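Local coordinates for protein (5-formylfuran-3-yl)methyl phosphate transaminase (Methanococcus jannaschii, PDB 2Z61) that catalyses the pyridoxal phosphate-dependent transfer of an amino group from alanine to a furan aldehyde phosphate, yielding the furan precursor of methanofuran, at residues K45-E50 against Y224-W229; D64-L69 against I88-I93; I118-Y123 against F338-K343; Y308-I313 against K343-I348. All coordinates share one frame; numbering follows the deposited sequence.

Contact 1 of 4, residues K45-E50 against Y224-W229; sequences KPIVDE and YAMTGW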
# COMPACT_ATOMS: atom_id res chain seq x y z
N LYS A 45 5.04 -8.87 -22.86
CA LYS A 45 4.25 -10.08 -23.04
C LYS A 45 4.55 -11.25 -22.11
O LYS A 45 3.63 -11.82 -21.52
CB LYS A 45 4.35 -10.57 -24.49
CG LYS A 45 3.32 -11.62 -24.86
CD LYS A 45 3.54 -12.16 -26.27
CE LYS A 45 2.45 -13.16 -26.66
NZ LYS A 45 1.14 -12.49 -26.87
N PRO A 46 5.83 -11.64 -21.97
CA PRO A 46 6.09 -12.76 -21.07
C PRO A 46 5.62 -12.51 -19.64
O PRO A 46 5.28 -13.46 -18.92
CB PRO A 46 7.60 -12.97 -21.18
CG PRO A 46 8.11 -11.71 -21.80
CD PRO A 46 7.03 -11.29 -22.73
N ILE A 47 5.58 -11.25 -19.22
CA ILE A 47 5.12 -10.90 -17.88
C ILE A 47 3.60 -11.03 -17.83
O ILE A 47 3.05 -11.61 -16.89
CB ILE A 47 5.54 -9.46 -17.48
CG1 ILE A 47 7.07 -9.37 -17.36
CG2 ILE A 47 4.89 -9.08 -16.14
CD1 ILE A 47 7.60 -7.97 -17.13
N VAL A 48 2.93 -10.49 -18.84
CA VAL A 48 1.47 -10.57 -18.91
C VAL A 48 1.00 -12.03 -18.89
O VAL A 48 0.09 -12.38 -18.13
CB VAL A 48 0.93 -9.88 -20.20
CG1 VAL A 48 -0.54 -10.27 -20.43
CG2 VAL A 48 1.06 -8.37 -20.08
N ASP A 49 1.62 -12.88 -19.71
CA ASP A 49 1.23 -14.30 -19.77
C ASP A 49 1.43 -15.02 -18.44
O ASP A 49 0.62 -15.85 -18.05
CB ASP A 49 1.99 -15.03 -20.88
CG ASP A 49 1.70 -14.47 -22.27
OD1 ASP A 49 0.65 -13.82 -22.45
OD2 ASP A 49 2.51 -14.67 -23.20
N GLU A 50 2.50 -14.69 -17.73
CA GLU A 50 2.78 -15.32 -16.45
C GLU A 50 1.70 -14.90 -15.44
O GLU A 50 1.34 -15.66 -14.54
CB GLU A 50 4.16 -14.90 -15.96
CG GLU A 50 4.72 -15.74 -14.83
CD GLU A 50 4.59 -17.23 -15.12
OE1 GLU A 50 4.74 -17.61 -16.30
OE2 GLU A 50 4.36 -18.01 -14.17
N TYR A 224 9.96 -1.69 -16.46
CA TYR A 224 9.17 -2.76 -17.07
C TYR A 224 7.72 -2.40 -17.41
O TYR A 224 6.95 -3.26 -17.84
CB TYR A 224 9.17 -4.00 -16.19
CG TYR A 224 10.56 -4.51 -15.89
CD1 TYR A 224 11.33 -3.94 -14.88
CD2 TYR A 224 11.13 -5.52 -16.66
CE1 TYR A 224 12.62 -4.36 -14.63
CE2 TYR A 224 12.42 -5.95 -16.43
CZ TYR A 224 13.16 -5.37 -15.41
OH TYR A 224 14.45 -5.78 -15.17
N ALA A 225 7.36 -1.14 -17.21
CA ALA A 225 6.01 -0.70 -17.49
C ALA A 225 4.96 -1.50 -16.70
O ALA A 225 4.00 -2.03 -17.27
CB ALA A 225 5.73 -0.81 -18.99
N MET A 226 5.16 -1.58 -15.38
CA MET A 226 4.24 -2.30 -14.50
C MET A 226 3.64 -1.37 -13.44
O MET A 226 3.38 -1.80 -12.30
CB MET A 226 4.97 -3.47 -13.83
CG MET A 226 5.36 -4.60 -14.78
SD MET A 226 6.40 -5.87 -14.01
CE MET A 226 5.21 -6.84 -13.09
N THR A 227 3.39 -0.12 -13.82
CA THR A 227 2.85 0.86 -12.88
C THR A 227 1.62 0.38 -12.12
O THR A 227 1.57 0.44 -10.89
CB THR A 227 2.49 2.19 -13.59
OG1 THR A 227 1.53 1.94 -14.62
CG2 THR A 227 3.74 2.82 -14.21
N GLY A 228 0.61 -0.11 -12.84
CA GLY A 228 -0.60 -0.57 -12.19
C GLY A 228 -0.50 -1.87 -11.40
O GLY A 228 -1.35 -2.13 -10.56
N TRP A 229 0.52 -2.68 -11.66
CA TRP A 229 0.70 -3.94 -10.94
C TRP A 229 1.13 -3.72 -9.49
O TRP A 229 1.13 -4.67 -8.69
CB TRP A 229 1.73 -4.82 -11.66
CG TRP A 229 1.37 -5.22 -13.08
CD1 TRP A 229 1.23 -4.38 -14.15
CD2 TRP A 229 1.23 -6.55 -13.60
NE1 TRP A 229 1.03 -5.10 -15.30
CE2 TRP A 229 1.03 -6.44 -14.99
CE3 TRP A 229 1.26 -7.83 -13.02
CZ2 TRP A 229 0.86 -7.56 -15.83
CZ3 TRP A 229 1.10 -8.95 -13.84
CH2 TRP A 229 0.90 -8.80 -15.24

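Contact 2 of 4, residues D64-L69 against I88-I93; sequences DSRGIL and IPDNII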
# COMPACT_ATOMS: atom_id res chain seq x y z
N ASP A 64 4.28 -14.60 1.79
CA ASP A 64 5.14 -14.23 2.91
C ASP A 64 5.26 -12.70 2.80
O ASP A 64 5.32 -12.17 1.69
CB ASP A 64 6.51 -14.89 2.72
CG ASP A 64 7.58 -14.35 3.64
OD1 ASP A 64 8.68 -14.93 3.66
OD2 ASP A 64 7.34 -13.34 4.35
N SER A 65 5.27 -12.00 3.92
CA SER A 65 5.36 -10.54 3.88
C SER A 65 6.64 -9.97 3.27
O SER A 65 6.67 -8.81 2.86
CB SER A 65 5.15 -9.96 5.27
OG SER A 65 3.80 -10.15 5.69
N ARG A 66 7.70 -10.77 3.22
CA ARG A 66 8.97 -10.32 2.64
C ARG A 66 8.86 -10.40 1.13
O ARG A 66 9.59 -9.75 0.40
CB ARG A 66 10.13 -11.21 3.09
CG ARG A 66 10.22 -11.44 4.59
CD ARG A 66 11.23 -12.55 4.91
NE ARG A 66 12.55 -12.02 5.23
CZ ARG A 66 12.90 -11.54 6.42
NH1 ARG A 66 12.02 -11.52 7.42
NH2 ARG A 66 14.11 -11.07 6.62
N GLY A 67 7.93 -11.24 0.66
CA GLY A 67 7.75 -11.43 -0.76
C GLY A 67 8.27 -12.82 -1.09
O GLY A 67 9.22 -13.29 -0.46
N ILE A 68 7.67 -13.49 -2.07
CA ILE A 68 8.12 -14.83 -2.40
C ILE A 68 9.63 -14.91 -2.58
O ILE A 68 10.26 -14.04 -3.19
CB ILE A 68 7.39 -15.39 -3.65
CG1 ILE A 68 7.69 -14.57 -4.89
CG2 ILE A 68 5.90 -15.40 -3.39
CD1 ILE A 68 6.95 -15.07 -6.12
N LEU A 69 10.20 -15.98 -2.02
CA LEU A 69 11.63 -16.22 -2.05
C LEU A 69 12.20 -16.27 -3.46
O LEU A 69 13.27 -15.72 -3.72
CB LEU A 69 11.94 -17.52 -1.29
CG LEU A 69 13.39 -17.86 -0.91
CD1 LEU A 69 14.17 -18.17 -2.16
CD2 LEU A 69 14.02 -16.71 -0.12
N ILE A 88 22.06 -10.84 -0.15
CA ILE A 88 21.30 -12.01 0.28
C ILE A 88 19.79 -11.75 0.13
O ILE A 88 19.33 -10.62 0.32
CB ILE A 88 21.62 -12.36 1.76
CG1 ILE A 88 23.11 -12.70 1.90
CG2 ILE A 88 20.79 -13.53 2.22
CD1 ILE A 88 24.05 -11.55 1.55
N PRO A 89 19.01 -12.78 -0.21
CA PRO A 89 17.56 -12.63 -0.37
C PRO A 89 16.85 -12.04 0.85
O PRO A 89 15.81 -11.40 0.70
CB PRO A 89 17.10 -14.05 -0.69
CG PRO A 89 18.25 -14.57 -1.50
CD PRO A 89 19.45 -14.11 -0.68
N ASP A 90 17.40 -12.27 2.03
CA ASP A 90 16.80 -11.75 3.26
C ASP A 90 16.96 -10.23 3.38
O ASP A 90 16.31 -9.60 4.21
CB ASP A 90 17.43 -12.41 4.50
CG ASP A 90 16.86 -13.80 4.77
OD1 ASP A 90 15.62 -13.97 4.72
OD2 ASP A 90 17.66 -14.73 5.05
N ASN A 91 17.83 -9.65 2.55
CA ASN A 91 18.07 -8.21 2.57
C ASN A 91 17.12 -7.48 1.63
O ASN A 91 17.29 -6.29 1.37
CB ASN A 91 19.50 -7.89 2.15
CG ASN A 91 20.53 -8.42 3.12
OD1 ASN A 91 21.54 -8.99 2.72
ND2 ASN A 91 20.26 -8.24 4.41
N ILE A 92 16.13 -8.20 1.12
CA ILE A 92 15.18 -7.64 0.17
C ILE A 92 13.73 -7.85 0.60
O ILE A 92 13.37 -8.90 1.11
CB ILE A 92 15.37 -8.31 -1.22
CG1 ILE A 92 16.85 -8.30 -1.60
CG2 ILE A 92 14.52 -7.61 -2.27
CD1 ILE A 92 17.12 -8.63 -3.06
N ILE A 93 12.90 -6.83 0.41
CA ILE A 93 11.48 -6.95 0.72
C ILE A 93 10.67 -6.47 -0.48
O ILE A 93 10.96 -5.41 -1.05
CB ILE A 93 11.06 -6.15 1.95
CG1 ILE A 93 11.70 -6.73 3.21
CG2 ILE A 93 9.55 -6.21 2.11
CD1 ILE A 93 11.15 -6.15 4.50

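Contact 3 of 4, residues I118-Y123 against F338-K343; sequences IQNPCY and FGSKGK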
# COMPACT_ATOMS: atom_id res chain seq x y z
N ILE A 118 16.96 17.02 0.46
CA ILE A 118 16.38 16.62 -0.81
C ILE A 118 16.82 17.63 -1.85
O ILE A 118 17.04 18.80 -1.53
CB ILE A 118 14.83 16.58 -0.75
CG1 ILE A 118 14.31 17.86 -0.09
CG2 ILE A 118 14.38 15.35 0.01
CD1 ILE A 118 12.79 17.90 0.09
N GLN A 119 16.97 17.19 -3.09
CA GLN A 119 17.40 18.10 -4.15
C GLN A 119 16.31 19.10 -4.56
O GLN A 119 15.12 18.81 -4.47
CB GLN A 119 17.85 17.29 -5.37
CG GLN A 119 18.30 18.13 -6.57
CD GLN A 119 19.01 17.28 -7.61
OE1 GLN A 119 18.71 16.09 -7.76
NE2 GLN A 119 19.93 17.89 -8.34
N ASN A 120 16.75 20.28 -5.00
CA ASN A 120 15.87 21.35 -5.47
C ASN A 120 16.24 21.53 -6.94
O ASN A 120 17.29 22.07 -7.25
CB ASN A 120 16.16 22.66 -4.72
CG ASN A 120 15.08 23.72 -4.93
OD1 ASN A 120 14.35 23.71 -5.92
ND2 ASN A 120 15.00 24.66 -4.00
N PRO A 121 15.37 21.09 -7.88
CA PRO A 121 14.06 20.44 -7.76
C PRO A 121 14.12 18.93 -7.55
O PRO A 121 15.16 18.31 -7.77
CB PRO A 121 13.41 20.79 -9.09
CG PRO A 121 14.57 20.61 -10.03
CD PRO A 121 15.71 21.31 -9.30
N CYS A 122 13.00 18.34 -7.15
CA CYS A 122 12.90 16.90 -6.92
C CYS A 122 11.45 16.41 -6.99
O CYS A 122 10.54 17.17 -7.29
CB CYS A 122 13.49 16.54 -5.55
SG CYS A 122 12.35 16.75 -4.16
N TYR A 123 11.26 15.12 -6.70
CA TYR A 123 9.94 14.49 -6.70
C TYR A 123 9.08 15.14 -5.61
O TYR A 123 9.44 15.10 -4.43
CB TYR A 123 10.09 12.99 -6.42
CG TYR A 123 8.82 12.18 -6.59
CD1 TYR A 123 8.40 11.29 -5.61
CD2 TYR A 123 8.07 12.28 -7.76
CE1 TYR A 123 7.26 10.51 -5.78
CE2 TYR A 123 6.93 11.52 -7.94
CZ TYR A 123 6.53 10.64 -6.95
OH TYR A 123 5.40 9.88 -7.14
N PHE A 338 7.99 21.30 -8.41
CA PHE A 338 9.04 20.44 -7.88
C PHE A 338 10.03 21.15 -6.95
O PHE A 338 10.89 20.50 -6.35
CB PHE A 338 9.81 19.78 -9.03
CG PHE A 338 8.92 19.09 -10.02
CD1 PHE A 338 8.36 19.79 -11.09
CD2 PHE A 338 8.65 17.73 -9.91
CE1 PHE A 338 7.55 19.15 -12.02
CE2 PHE A 338 7.84 17.07 -10.84
CZ PHE A 338 7.29 17.79 -11.90
N GLY A 339 9.91 22.47 -6.83
CA GLY A 339 10.82 23.22 -5.98
C GLY A 339 10.86 24.69 -6.34
O GLY A 339 10.45 25.08 -7.43
N SER A 340 11.35 25.52 -5.42
CA SER A 340 11.43 26.96 -5.66
C SER A 340 12.35 27.29 -6.83
O SER A 340 12.11 28.23 -7.57
CB SER A 340 11.93 27.67 -4.40
OG SER A 340 13.22 27.22 -4.03
N LYS A 341 13.41 26.49 -6.99
CA LYS A 341 14.37 26.71 -8.07
C LYS A 341 13.74 26.57 -9.46
O LYS A 341 14.33 26.97 -10.45
CB LYS A 341 15.52 25.70 -7.95
CG LYS A 341 16.85 26.29 -7.53
CD LYS A 341 16.80 26.83 -6.11
CE LYS A 341 18.04 27.66 -5.79
NZ LYS A 341 19.30 26.93 -6.12
N GLY A 342 12.53 26.01 -9.52
CA GLY A 342 11.90 25.81 -10.81
C GLY A 342 10.79 26.76 -11.22
O GLY A 342 9.85 26.33 -11.89
N LYS A 343 10.89 28.03 -10.85
CA LYS A 343 9.85 28.98 -11.22
C LYS A 343 9.87 29.19 -12.74
O LYS A 343 8.82 29.16 -13.38
CB LYS A 343 10.07 30.33 -10.53
CG LYS A 343 9.06 31.38 -10.98
CD LYS A 343 9.24 32.70 -10.26
CE LYS A 343 8.13 33.67 -10.65
NZ LYS A 343 8.23 34.96 -9.92

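Contact 4 of 4, residues Y308-I313 against K343-I348; sequences YVFPNI and KNYIRI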
# COMPACT_ATOMS: atom_id res chain seq x y z
N TYR A 308 12.14 12.53 -18.87
CA TYR A 308 11.82 13.93 -18.63
C TYR A 308 12.96 14.86 -19.04
O TYR A 308 14.13 14.47 -19.03
CB TYR A 308 11.56 14.17 -17.14
CG TYR A 308 10.63 13.18 -16.48
CD1 TYR A 308 9.27 13.13 -16.81
CD2 TYR A 308 11.09 12.33 -15.48
CE1 TYR A 308 8.40 12.26 -16.14
CE2 TYR A 308 10.24 11.46 -14.80
CZ TYR A 308 8.89 11.43 -15.14
OH TYR A 308 8.05 10.59 -14.45
N VAL A 309 12.60 16.08 -19.40
CA VAL A 309 13.56 17.13 -19.75
C VAL A 309 13.01 18.33 -18.97
O VAL A 309 11.80 18.59 -18.98
CB VAL A 309 13.58 17.41 -21.26
CG1 VAL A 309 14.60 18.49 -21.57
CG2 VAL A 309 13.96 16.13 -22.02
N PHE A 310 13.89 19.04 -18.28
CA PHE A 310 13.49 20.16 -17.43
C PHE A 310 14.18 21.46 -17.87
O PHE A 310 15.07 21.97 -17.19
CB PHE A 310 13.86 19.83 -15.98
CG PHE A 310 13.10 20.61 -14.95
CD1 PHE A 310 11.72 20.50 -14.85
CD2 PHE A 310 13.78 21.41 -14.04
CE1 PHE A 310 11.02 21.18 -13.85
CE2 PHE A 310 13.09 22.09 -13.04
CZ PHE A 310 11.71 21.97 -12.94
N PRO A 311 13.75 22.04 -19.00
CA PRO A 311 14.32 23.27 -19.54
C PRO A 311 14.01 24.57 -18.81
O PRO A 311 12.92 24.75 -18.26
CB PRO A 311 13.78 23.30 -20.97
CG PRO A 311 12.41 22.71 -20.79
CD PRO A 311 12.68 21.53 -19.88
N ASN A 312 14.99 25.47 -18.82
CA ASN A 312 14.84 26.80 -18.22
C ASN A 312 14.32 27.65 -19.38
O ASN A 312 15.06 27.96 -20.31
CB ASN A 312 16.20 27.34 -17.77
CG ASN A 312 16.08 28.71 -17.12
OD1 ASN A 312 15.42 29.61 -17.65
ND2 ASN A 312 16.73 28.88 -15.98
N ILE A 313 13.04 28.00 -19.33
CA ILE A 313 12.44 28.79 -20.40
C ILE A 313 12.57 30.29 -20.17
O ILE A 313 11.91 31.08 -20.85
CB ILE A 313 10.95 28.44 -20.57
CG1 ILE A 313 10.18 28.80 -19.30
CG2 ILE A 313 10.81 26.95 -20.88
CD1 ILE A 313 8.69 28.57 -19.41
N LYS A 343 10.89 28.03 -10.85
CA LYS A 343 9.85 28.98 -11.22
C LYS A 343 9.87 29.19 -12.74
O LYS A 343 8.82 29.16 -13.38
CB LYS A 343 10.07 30.33 -10.53
CG LYS A 343 9.06 31.38 -10.98
CD LYS A 343 9.24 32.70 -10.26
CE LYS A 343 8.13 33.67 -10.65
NZ LYS A 343 8.23 34.96 -9.92
N ASN A 344 11.08 29.35 -13.28
CA ASN A 344 11.39 29.60 -14.69
C ASN A 344 11.52 28.32 -15.52
O ASN A 344 11.85 28.37 -16.71
CB ASN A 344 12.64 30.48 -14.78
CG ASN A 344 12.39 31.86 -14.18
OD1 ASN A 344 11.53 32.60 -14.66
ND2 ASN A 344 13.14 32.20 -13.14
N TYR A 345 11.23 27.18 -14.89
CA TYR A 345 11.22 25.89 -15.56
C TYR A 345 9.85 25.20 -15.81
O TYR A 345 8.81 25.61 -15.28
CB TYR A 345 12.06 24.99 -14.72
CG TYR A 345 13.50 25.43 -14.60
CD1 TYR A 345 13.88 26.51 -13.80
CD2 TYR A 345 14.50 24.73 -15.28
CE1 TYR A 345 15.22 26.88 -13.68
CE2 TYR A 345 15.85 25.09 -15.16
CZ TYR A 345 16.20 26.16 -14.36
OH TYR A 345 17.52 26.52 -14.24
N ILE A 346 9.89 24.13 -16.60
CA ILE A 346 8.73 23.30 -16.89
C ILE A 346 9.25 21.90 -17.20
O ILE A 346 10.36 21.74 -17.72
CB ILE A 346 7.93 23.79 -18.12
CG1 ILE A 346 8.74 23.59 -19.40
CG2 ILE A 346 7.55 25.26 -17.94
CD1 ILE A 346 7.93 23.74 -20.67
N ARG A 347 8.47 20.88 -16.88
CA ARG A 347 8.89 19.52 -17.16
C ARG A 347 8.16 18.98 -18.38
O ARG A 347 6.94 19.08 -18.48
CB ARG A 347 8.61 18.59 -15.97
CG ARG A 347 9.15 17.17 -16.18
CD ARG A 347 8.63 16.19 -15.12
NE ARG A 347 7.28 15.74 -15.42
CZ ARG A 347 6.59 14.88 -14.67
NH1 ARG A 347 7.14 14.37 -13.56
NH2 ARG A 347 5.37 14.51 -15.02
N ILE A 348 8.94 18.44 -19.31
CA ILE A 348 8.38 17.85 -20.51
C ILE A 348 8.63 16.35 -20.43
O ILE A 348 9.76 15.91 -20.22
CB ILE A 348 9.06 18.40 -21.79
CG1 ILE A 348 8.58 19.83 -22.06
CG2 ILE A 348 8.75 17.49 -22.98
CD1 ILE A 348 9.09 20.42 -23.37

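Contact 1 of 4, residues K45-E50 against Y224-W229
I47 points from its helix toward M226 and W229, and its two branches divide the work. CG2, anti to the backbone N, meets M226 CE at 3.8 Å. The same I47 CG2 also sits over one face of the W229 indole, off toward the rim, 4.1 Å from W229 CH2. The other branch carries I47 CD1 to M226 SD, 3.9 Å away, and farther along to Y224 CD2 at 4.3 Å, where the methyl comes obliquely to the tyrosine ring. M226 bends at its last torsion (chi3 79°), which brings CE over the same indole face that I47 CG2 covers; both methyls therefore pack on the tryptophan and on each other. V48 works at the indole edge: its CA lies near the ring plane, 4.1 Å from W229 CH2, while V48 CG2 is 4.3 Å from W229 CZ2. I47 O also comes within 3.9 Å of W229 CH2; the side-chain contacts are all apolar, and the contact is light.

The next shell fixes the pieces. The T43 hydroxyl is hydrogen-bonded to A225 O and, weakly, to W229 NE1, T227 OG1 bonds E38, and A262 of helix 257-263 touches both I47 and W229. The second subunit closes in as well, with its L55 on V48 and its T60 on W229, and backbone hydrogen bonds link G228 to it. Helix 45-56 thus packs against the loop that follows K222, the lysine that carries pyridoxal phosphate in this aminotransferase family, beside the dimer interface.

Contact 2 of 4, residues D64-L69 against I88-I93
R66 lays its guanidinium across D90, the two flat groups nearly perpendicular, at 87°. The salt bridge is a long one, R66 NE to D90 OD1 at 3.7 Å, and NE, buried here, has no hydrogen-bonding partner in the model. R66 NH2 faces D90 O at 3.6 Å, the oxygen lying near the guanidinium plane at its edge. The chain kinks at chi3 (95°), which turns NE out of line with the extended stem. NH1 has a weak, long ion pair with E242, and D90 a similar one with R72. An alanine in place of R66 would probably leave D90 and E242 each without this ionic partner.

A backbone hydrogen bond joins R66 to I94, the next residue of strand 92-95, and I93 CA adds a CA-H...O contact to R66 O at 3.4 Å. I93 CG2 packs 4.0 Å from S65 O. At the other end L69 CD2 touches P89 CB at 4.1 Å. D64 sets the shape of the loop: its OD2 takes R66 N at 2.8 Å from above the carboxylate plane, while S65 OG bonds I253 O. This is an Asx turn on a type I turn, D64 to G67, leading to the N-cap I68 of helix 69-82 alongside edge strand 92-95.

Contact 3 of 4, residues I118-Y123 against F338-K343
N120 OD1 accepts from K341 N at 3.1 Å with an N-H...O angle of 150°, the donor tilted out of the carbonyl plane, and K341 CB is packed tightly against the same oxygen. The other half of the same amide is used too. N120 ND2 gives a straight bond (167°) to S340 OG at 3.1 Å, and the hydroxyl lies in the amide plane. Chi1 of N120 puts CG anti to the backbone N, -167°, reaching out to the turn. With both ends tied to consecutive residues, the rotation of the amide is fixed, oxygen and nitrogen being told apart by K341 N.

K341 crosses N120 at about a right angle, with K341 CD 3.5 Å from N120 ND2, before its NZ goes off to a salt bridge with D141. Past the cis peptide that precedes P121, the backbones meet directly: C122 N donates to F338 O at 3.1 Å, and P121 CA makes a bent, marginal CA-H...O contact to that oxygen. P121 CB packs on F338 CB at 3.7 Å, while C122 O lies at the edge of the F338 ring, in its plane, 3.3 Å from F338 CD2. G339 passes so close to N120 OD1 that a side chain there would collide with it.

Strand 115-119 of the large sheet thus runs out into a loop that is pinned to the turn before strand 346-349. Three hydrogen bonds carry the join, one given and one accepted by the buried N120 amide; the chemistry implies a directional, specific docking, in which the asparagine uses both its oxygen and one N-H on the turn.

Contact 4 of 4, residues Y308-I313 against K343-I348
The antiparallel pairing at the edge of the small three-stranded sheet places V309 against I348 as a hydrogen-bonded pair, V309 N to I348 O at 3.0 Å and I348 N to V309 O at 2.9 Å. Farther along, I313 N bonds N344 O, and N312 and Y345 are bridged.

Y308 lays CE1 over the centre of the R347 guanidinium, 3.5 Å from R347 CZ, planes 14° apart. Its OH bonds Y192, while R347 NH1 bonds N165. R347 probably corresponds to the arginine that receives the substrate carboxylate in this aminotransferase family; its hydrogen bond to N165 is consistent with that.

Y345 sits between F310 and N312. Its CB makes a CH-pi contact over one F310 face, 3.8 Å from the centroid, though the two rings barely overlap. N312 CB does the same over the Y345 ring, 3.9 Å from its centroid, and N312 ND2 donates to Y345 OH at 3.0 Å. N312 OD1 accepts from G314 N. An alanine in place of Y345 would probably leave N312 ND2 without its hydroxyl and N312 CB without the ring it rests on. I313 CD1 meets I346 CG2 at 3.8 Å, and P311 CG packs on I346 CG1.

In the fold
Contacts 3 and 4 form one continuous patch, their centres 11 Å apart: they share K343, P121 CG packs on F310 CE2 at 3.7 Å, and F338 lies against both F310 and R347. Their segments alternate along the chain, and the packing ties the loop after strand 115-119 of the seven-stranded sheet to the three-stranded sheet. Contacts 1 and 2 lie apart from these, with centres about 20 Å from each other, and contact 2 is nested inside the loop closed by contact 1. Contacts 2 and 3 both reach the seven-stranded sheet, on opposite sides of the chain's centre. Contact 1 packs the loop just after K222, the cofactor lysine, about 31 Å between centres from contact 4.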